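PDB 6NAL: thiol-activated cytolysin from Desulfobulbus propionicus, which probably binds cholesterol-containing membranes and oligomerises into beta-barrel pores, as other members of the cholesterol-dependent cytolysin family do. Local coordinates for residues A[29-35]-A[49-53]; A[380-386]-A[398-404]. All coordinates share one frame. Residue numbers count along the deposited sequence, not the author numbering.

In the fold
From the N terminus the chain leaves helix 2-12, runs through a long loop, and folds back at interaction 1, where 29-35 meets strand 44-59 across 13 intervening residues that are mostly the hairpin of strands 37-41 and 44-59. It then builds the ten-stranded antiparallel sheet and its helices before returning as strand 349-372, which pairs antiparallel with 44-59 and continues into the C-terminal beta sandwich. There interaction 2 closes the hairpin of strands 378-389 and 394-408. The loops are in series, neither nested nor crossed. Their centres lie about 36 Å apart and their nearest atoms about 16 Å. Strand 349-372 serves both, touching Arg50 in the first and Val382 and Trp401 in the second. Both contacts reach the second subunit.

Interaction 1: residues A[29-35]-A[49-53]; sequences ISNIDLP and TREKC
A water takes the place of a direct backbone link between loop 29-35 and strand 49-53: it accepts from Arg50 N (2.8 Å) and donates to Leu34 O (2.9 Å). The loop arches over the strand in the opposite chain direction, with CA separations of 7.8 Å for Ile29-Lys52, 5.9 Å for Leu34-Arg50 and 7.0 Å for Pro35-Thr49, and makes no backbone-to-backbone hydrogen bond to it. An inverse gamma turn centred on Asp33 (phi/psi -88/69) bends it, with a weak Leu34 N to Ile32 O bond of 2.9 Å. Strand 49-53 pairs with strand 349-372, and at Cys53 with a parallel strand of the second subunit; this long sheet is consistent with the elongated domain 2 of cholesterol-dependent cytolysins. Leu34 (chi1 m, chi2 t) points to the strand, placing CD2 over one face of the Arg50 guanidinium, 3.8 Å from CZ, and CD1 4.1 Å from Lys52 N. Arg50 (m, t, m, chi4 177°) sends NH2 past Pro35, 3.1 Å from CD, into a weak 3.3 Å hydrogen bond with Pro35 O. Lys52 is t, t, then off-rotamer (chi3 146°, chi4 140°); its NZ, modelled 2.1 Å from Ile29 O, too close to interpret, forms a long, weak ion pair with Glu354.

Interaction 2: residues A[380-386]-A[398-404]; sequences FTVTWDE and HKGWEGN
Trp401 anchors the apolar centre: its CB lies 4.1 Å from both Val382 CB and Trp384 CZ3, and its CZ3 4.0 Å from Phe380 CB. Ile416, Leu370 and Ile368 of strands 412-418 and 349-372 pack against this face, forming part of the core between the sheets of the beta sandwich known in cholesterol-dependent cytolysins as domain 4. Beside it, Trp384 (chi1 p, chi2 89°) takes a CH-pi contact from Lys399 CB, 4.2 Å from its five-membered ring centroid, while NE1 donates to Glu386 OE2 at 2.9 Å. The strands are antiparallel, at 148° and 4.7 Å between axes. Trp384-Lys399 is a hydrogen-bonded pair (Trp384 N to Lys399 O 3.0 Å, Lys399 N to Trp384 O 2.8 Å), flanked by non-hydrogen-bonded Thr383-Gly400 and Asp385-His398. On the face away from Trp384 and Lys399, His398 ND1 bonds Asp385 OD1 weakly (3.4 Å). Beyond Gly400 a type I turn, Trp401 to Asn404, interrupts the second strand. Val382 O accepts from Trp401 N (3.0 Å) and Asn404 ND2 (2.8 Å). The Asn404 amide (chi1 m, chi2 -1°) thus stands in for a peptide group: OD1 supplies Val382 N with an acceptor (2.8 Å) that Trp401 O, engaged by Asn404 N within the turn (3.1 Å), does not.

Interaction 1: residues A[29-35]-A[49-53]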
loop_
_atom_site.group_PDB
_atom_site.type_symbol
_atom_site.label_atom_id
_atom_site.label_comp_id
_atom_site.label_asym_id
_atom_site.label_seq_id
_atom_site.Cartn_x
_atom_site.Cartn_y
_atom_site.Cartn_z
ATOM N N ILE A 29 1.665 -0.418 22.575
ATOM C CA ILE A 29 0.403 0.138 22.116
ATOM C C ILE A 29 -0.601 -1.007 22.182
ATOM O O ILE A 29 -0.291 -2.126 21.768
ATOM C CB ILE A 29 0.534 0.707 20.689
ATOM C CG1 ILE A 29 1.863 1.459 20.531
ATOM C CG2 ILE A 29 -0.665 1.591 20.386
ATOM C CD1 ILE A 29 1.856 2.818 21.147
ATOM N N SER A 30 -1.762 -0.773 22.734
ATOM C CA SER A 30 -2.668 -1.919 22.952
ATOM C C SER A 30 -4.085 -1.562 22.511
ATOM O O SER A 30 -4.955 -1.251 23.326
ATOM C CB SER A 30 -2.627 -2.357 24.416
ATOM O OG SER A 30 -3.108 -1.326 25.264
ATOM N N ASN A 31 -4.317 -1.631 21.207
ATOM C CA ASN A 31 -5.500 -1.020 20.611
ATOM C C ASN A 31 -5.436 -1.232 19.104
ATOM O O ASN A 31 -4.390 -1.008 18.499
ATOM C CB ASN A 31 -5.567 0.473 20.955
ATOM C CG ASN A 31 -4.228 1.171 20.784
ATOM O OD1 ASN A 31 -3.682 1.212 19.674
ATOM N ND2 ASN A 31 -3.686 1.724 21.884
ATOM N N ILE A 32 -6.516 -1.697 18.487
ATOM C CA ILE A 32 -6.523 -1.939 17.048
ATOM C C ILE A 32 -7.347 -0.885 16.300
ATOM O O ILE A 32 -7.602 -1.031 15.104
ATOM C CB ILE A 32 -7.017 -3.372 16.753
ATOM C CG1 ILE A 32 -6.811 -3.721 15.270
ATOM C CG2 ILE A 32 -8.459 -3.570 17.152
ATOM C CD1 ILE A 32 -5.390 -3.541 14.726
ATOM N N ASP A 33 -7.766 0.185 16.981
ATOM C CA ASP A 33 -8.726 1.144 16.430
ATOM C C ASP A 33 -7.998 2.234 15.637
ATOM O O ASP A 33 -7.958 3.408 16.013
ATOM C CB ASP A 33 -9.553 1.737 17.565
ATOM C CG ASP A 33 -8.676 2.232 18.746
ATOM O OD1 ASP A 33 -7.608 1.624 19.016
ATOM O OD2 ASP A 33 -9.056 3.238 19.390
ATOM N N LEU A 34 -7.429 1.829 14.500
ATOM C CA LEU A 34 -6.640 2.726 13.656
ATOM C C LEU A 34 -7.248 2.822 12.259
ATOM O O LEU A 34 -6.699 2.280 11.285
ATOM C CB LEU A 34 -5.191 2.247 13.585
ATOM C CG LEU A 34 -4.333 2.295 14.844
ATOM C CD1 LEU A 34 -2.880 1.781 14.482
ATOM C CD2 LEU A 34 -4.254 3.649 15.449
ATOM N N PRO A 35 -8.374 3.520 12.117
ATOM C CA PRO A 35 -9.032 3.588 10.809
ATOM C C PRO A 35 -8.383 4.636 9.929
ATOM O O PRO A 35 -7.879 5.653 10.403
ATOM C CB PRO A 35 -10.472 3.984 11.150
ATOM C CG PRO A 35 -10.258 4.973 12.325
ATOM C CD PRO A 35 -9.090 4.339 13.131
ATOM N N THR A 49 -3.180 6.641 6.536
ATOM C CA THR A 49 -3.352 5.292 7.053
ATOM C C THR A 49 -2.343 5.059 8.186
ATOM O O THR A 49 -1.268 5.661 8.211
ATOM C CB THR A 49 -3.200 4.275 5.910
ATOM O OG1 THR A 49 -3.545 2.971 6.392
ATOM C CG2 THR A 49 -1.786 4.274 5.321
ATOM N N ARG A 50 -2.707 4.222 9.156
ATOM C CA ARG A 50 -1.894 4.015 10.340
ATOM C C ARG A 50 -1.700 2.535 10.551
ATOM O O ARG A 50 -2.597 1.730 10.325
ATOM C CB ARG A 50 -2.518 4.657 11.580
ATOM C CG ARG A 50 -2.378 6.186 11.575
ATOM C CD ARG A 50 -3.127 6.847 12.721
ATOM N NE ARG A 50 -4.508 6.406 12.700
ATOM C CZ ARG A 50 -5.425 6.736 13.589
ATOM N NH1 ARG A 50 -5.136 7.528 14.613
ATOM N NH2 ARG A 50 -6.642 6.262 13.434
ATOM N N GLU A 51 -0.508 2.189 10.986
ATOM C CA GLU A 51 -0.140 0.802 11.178
ATOM C C GLU A 51 0.678 0.674 12.453
ATOM O O GLU A 51 1.570 1.484 12.725
ATOM C CB GLU A 51 0.666 0.293 10.009
ATOM C CG GLU A 51 0.634 -1.196 9.836
ATOM C CD GLU A 51 1.595 -1.631 8.711
ATOM O OE1 GLU A 51 2.329 -0.762 8.137
ATOM O OE2 GLU A 51 1.617 -2.850 8.409
ATOM N N LYS A 52 0.365 -0.362 13.200
ATOM C CA LYS A 52 1.033 -0.706 14.428
ATOM C C LYS A 52 2.222 -1.573 14.061
ATOM O O LYS A 52 2.051 -2.590 13.371
ATOM C CB LYS A 52 0.072 -1.445 15.353
ATOM C CG LYS A 52 0.665 -1.756 16.720
ATOM C CD LYS A 52 -0.380 -2.297 17.716
ATOM C CE LYS A 52 0.290 -3.342 18.654
ATOM N NZ LYS A 52 -0.095 -3.307 20.085
ATOM N N CYS A 53 3.418 -1.157 14.522
ATOM C CA CYS A 53 4.666 -1.853 14.252
ATOM C C CYS A 53 5.470 -1.978 15.528
ATOM O O CYS A 53 5.271 -1.229 16.482
ATOM C CB CYS A 53 5.591 -1.129 13.257
ATOM S SG CYS A 53 4.818 -0.597 11.792
HETATM O O HOH W 1 -5.246 3.141 8.985
#

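Interaction 2: residues A[380-386]-A[398-404]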
loop_
_atom_site.group_PDB
_atom_site.type_symbol
_atom_site.label_atom_id
_atom_site.label_comp_id
_atom_site.label_asym_id
_atom_site.label_seq_id
_atom_site.Cartn_x
_atom_site.Cartn_y
_atom_site.Cartn_z
ATOM N N PHE A 380 -20.570 11.939 -26.129
ATOM C CA PHE A 380 -19.515 11.593 -25.188
ATOM C C PHE A 380 -20.132 10.902 -23.965
ATOM O O PHE A 380 -21.154 11.351 -23.441
ATOM C CB PHE A 380 -18.767 12.852 -24.699
ATOM C CG PHE A 380 -17.941 13.556 -25.736
ATOM C CD1 PHE A 380 -18.503 14.523 -26.517
ATOM C CD2 PHE A 380 -16.594 13.299 -25.872
ATOM C CE1 PHE A 380 -17.779 15.189 -27.478
ATOM C CE2 PHE A 380 -15.851 13.981 -26.837
ATOM C CZ PHE A 380 -16.462 14.935 -27.632
ATOM N N THR A 381 -19.492 9.839 -23.480
ATOM C CA THR A 381 -19.842 9.207 -22.204
ATOM C C THR A 381 -18.599 9.118 -21.329
ATOM O O THR A 381 -17.577 8.558 -21.749
ATOM C CB THR A 381 -20.428 7.823 -22.435
ATOM O OG1 THR A 381 -21.462 7.936 -23.409
ATOM C CG2 THR A 381 -21.041 7.242 -21.164
ATOM N N VAL A 382 -18.667 9.699 -20.138
ATOM C CA VAL A 382 -17.552 9.693 -19.203
ATOM C C VAL A 382 -18.050 9.223 -17.843
ATOM O O VAL A 382 -19.049 9.733 -17.337
ATOM C CB VAL A 382 -16.890 11.067 -19.093
ATOM C CG1 VAL A 382 -15.731 10.957 -18.103
ATOM C CG2 VAL A 382 -16.416 11.524 -20.436
ATOM N N THR A 383 -17.384 8.211 -17.280
ATOM C CA THR A 383 -17.734 7.642 -15.988
ATOM C C THR A 383 -16.463 7.461 -15.157
ATOM O O THR A 383 -15.347 7.439 -15.679
ATOM C CB THR A 383 -18.478 6.300 -16.144
ATOM O OG1 THR A 383 -17.560 5.321 -16.632
ATOM C CG2 THR A 383 -19.710 6.446 -17.109
ATOM N N TRP A 384 -16.631 7.362 -13.848
ATOM C CA TRP A 384 -15.486 7.154 -12.971
ATOM C C TRP A 384 -15.986 6.694 -11.617
ATOM O O TRP A 384 -17.183 6.714 -11.326
ATOM C CB TRP A 384 -14.628 8.413 -12.806
ATOM C CG TRP A 384 -15.350 9.579 -12.223
ATOM C CD1 TRP A 384 -15.474 9.879 -10.915
ATOM C CD2 TRP A 384 -16.048 10.609 -12.942
ATOM N NE1 TRP A 384 -16.257 11.009 -10.753
ATOM C CE2 TRP A 384 -16.608 11.483 -11.987
ATOM C CE3 TRP A 384 -16.253 10.876 -14.296
ATOM C CZ2 TRP A 384 -17.360 12.603 -12.344
ATOM C CZ3 TRP A 384 -17.004 11.992 -14.653
ATOM C CH2 TRP A 384 -17.533 12.847 -13.678
ATOM N N ASP A 385 -15.036 6.313 -10.775
ATOM C CA ASP A 385 -15.332 5.882 -9.422
ATOM C C ASP A 385 -14.792 6.913 -8.449
ATOM O O ASP A 385 -13.717 7.460 -8.664
ATOM C CB ASP A 385 -14.708 4.515 -9.139
ATOM C CG ASP A 385 -15.528 3.348 -9.697
ATOM O OD1 ASP A 385 -16.778 3.504 -9.906
ATOM O OD2 ASP A 385 -14.904 2.264 -9.895
ATOM N N GLU A 386 -15.530 7.179 -7.381
ATOM C CA GLU A 386 -15.056 8.072 -6.337
ATOM C C GLU A 386 -14.851 7.315 -5.028
ATOM O O GLU A 386 -15.749 6.595 -4.559
ATOM C CB GLU A 386 -16.027 9.235 -6.143
ATOM C CG GLU A 386 -15.898 10.315 -7.214
ATOM C CD GLU A 386 -17.012 11.374 -7.166
ATOM O OE1 GLU A 386 -17.715 11.472 -6.121
ATOM O OE2 GLU A 386 -17.167 12.117 -8.180
ATOM N N HIS A 398 -19.787 4.660 -7.976
ATOM C CA HIS A 398 -19.796 4.863 -9.413
ATOM C C HIS A 398 -20.493 6.168 -9.752
ATOM O O HIS A 398 -21.561 6.458 -9.230
ATOM C CB HIS A 398 -20.497 3.693 -10.099
ATOM C CG HIS A 398 -20.409 3.734 -11.592
ATOM N ND1 HIS A 398 -19.214 3.794 -12.274
ATOM C CD2 HIS A 398 -21.374 3.720 -12.532
ATOM C CE1 HIS A 398 -19.453 3.828 -13.570
ATOM N NE2 HIS A 398 -20.758 3.793 -13.751
ATOM N N LYS A 399 -19.876 6.968 -10.615
ATOM C CA LYS A 399 -20.390 8.282 -10.964
ATOM C C LYS A 399 -20.272 8.510 -12.473
ATOM O O LYS A 399 -19.578 7.790 -13.189
ATOM C CB LYS A 399 -19.650 9.399 -10.241
ATOM C CG LYS A 399 -19.656 9.335 -8.741
ATOM C CD LYS A 399 -20.930 9.897 -8.155
ATOM C CE LYS A 399 -20.697 10.238 -6.681
ATOM N NZ LYS A 399 -21.944 10.166 -5.866
ATOM N N GLY A 400 -20.969 9.531 -12.943
ATOM C CA GLY A 400 -21.085 9.787 -14.355
ATOM C C GLY A 400 -21.162 11.269 -14.612
ATOM O O GLY A 400 -21.815 12.017 -13.885
ATOM N N TRP A 401 -20.517 11.708 -15.671
ATOM C CA TRP A 401 -20.679 13.079 -16.114
ATOM C C TRP A 401 -22.127 13.352 -16.491
ATOM O O TRP A 401 -22.769 12.535 -17.163
ATOM C CB TRP A 401 -19.814 13.325 -17.329
ATOM C CG TRP A 401 -19.873 14.678 -17.871
ATOM C CD1 TRP A 401 -19.815 15.833 -17.172
ATOM C CD2 TRP A 401 -19.970 15.039 -19.246
ATOM N NE1 TRP A 401 -19.867 16.903 -18.026
ATOM C CE2 TRP A 401 -19.968 16.437 -19.307
ATOM C CE3 TRP A 401 -20.086 14.316 -20.426
ATOM C CZ2 TRP A 401 -20.036 17.123 -20.495
ATOM C CZ3 TRP A 401 -20.161 14.993 -21.601
ATOM C CH2 TRP A 401 -20.126 16.387 -21.632
ATOM N N GLU A 402 -22.619 14.538 -16.110
ATOM C CA GLU A 402 -24.035 14.859 -16.321
ATOM C C GLU A 402 -24.373 14.892 -17.806
ATOM O O GLU A 402 -25.516 14.597 -18.204
ATOM C CB GLU A 402 -24.374 16.197 -15.639
ATOM C CG GLU A 402 -23.958 17.484 -16.422
ATOM C CD GLU A 402 -23.560 18.667 -15.495
ATOM O OE1 GLU A 402 -22.343 18.807 -15.177
ATOM O OE2 GLU A 402 -24.458 19.454 -15.081
ATOM N N GLY A 403 -23.376 15.204 -18.656
ATOM C CA GLY A 403 -23.591 15.298 -20.086
ATOM C C GLY A 403 -23.603 14.003 -20.868
ATOM O O GLY A 403 -23.696 14.044 -22.099
ATOM N N ASN A 404 -23.446 12.862 -20.202
ATOM C CA ASN A 404 -23.301 11.594 -20.888
ATOM C C ASN A 404 -24.472 11.361 -21.816
ATOM O O ASN A 404 -25.609 11.693 -21.489
ATOM C CB ASN A 404 -23.206 10.464 -19.872
ATOM C CG ASN A 404 -21.836 10.390 -19.248
ATOM O OD1 ASN A 404 -20.936 11.172 -19.596
ATOM N ND2 ASN A 404 -21.669 9.498 -18.315
HETATM O O HOH W 2 -22.508 14.107 -24.793
#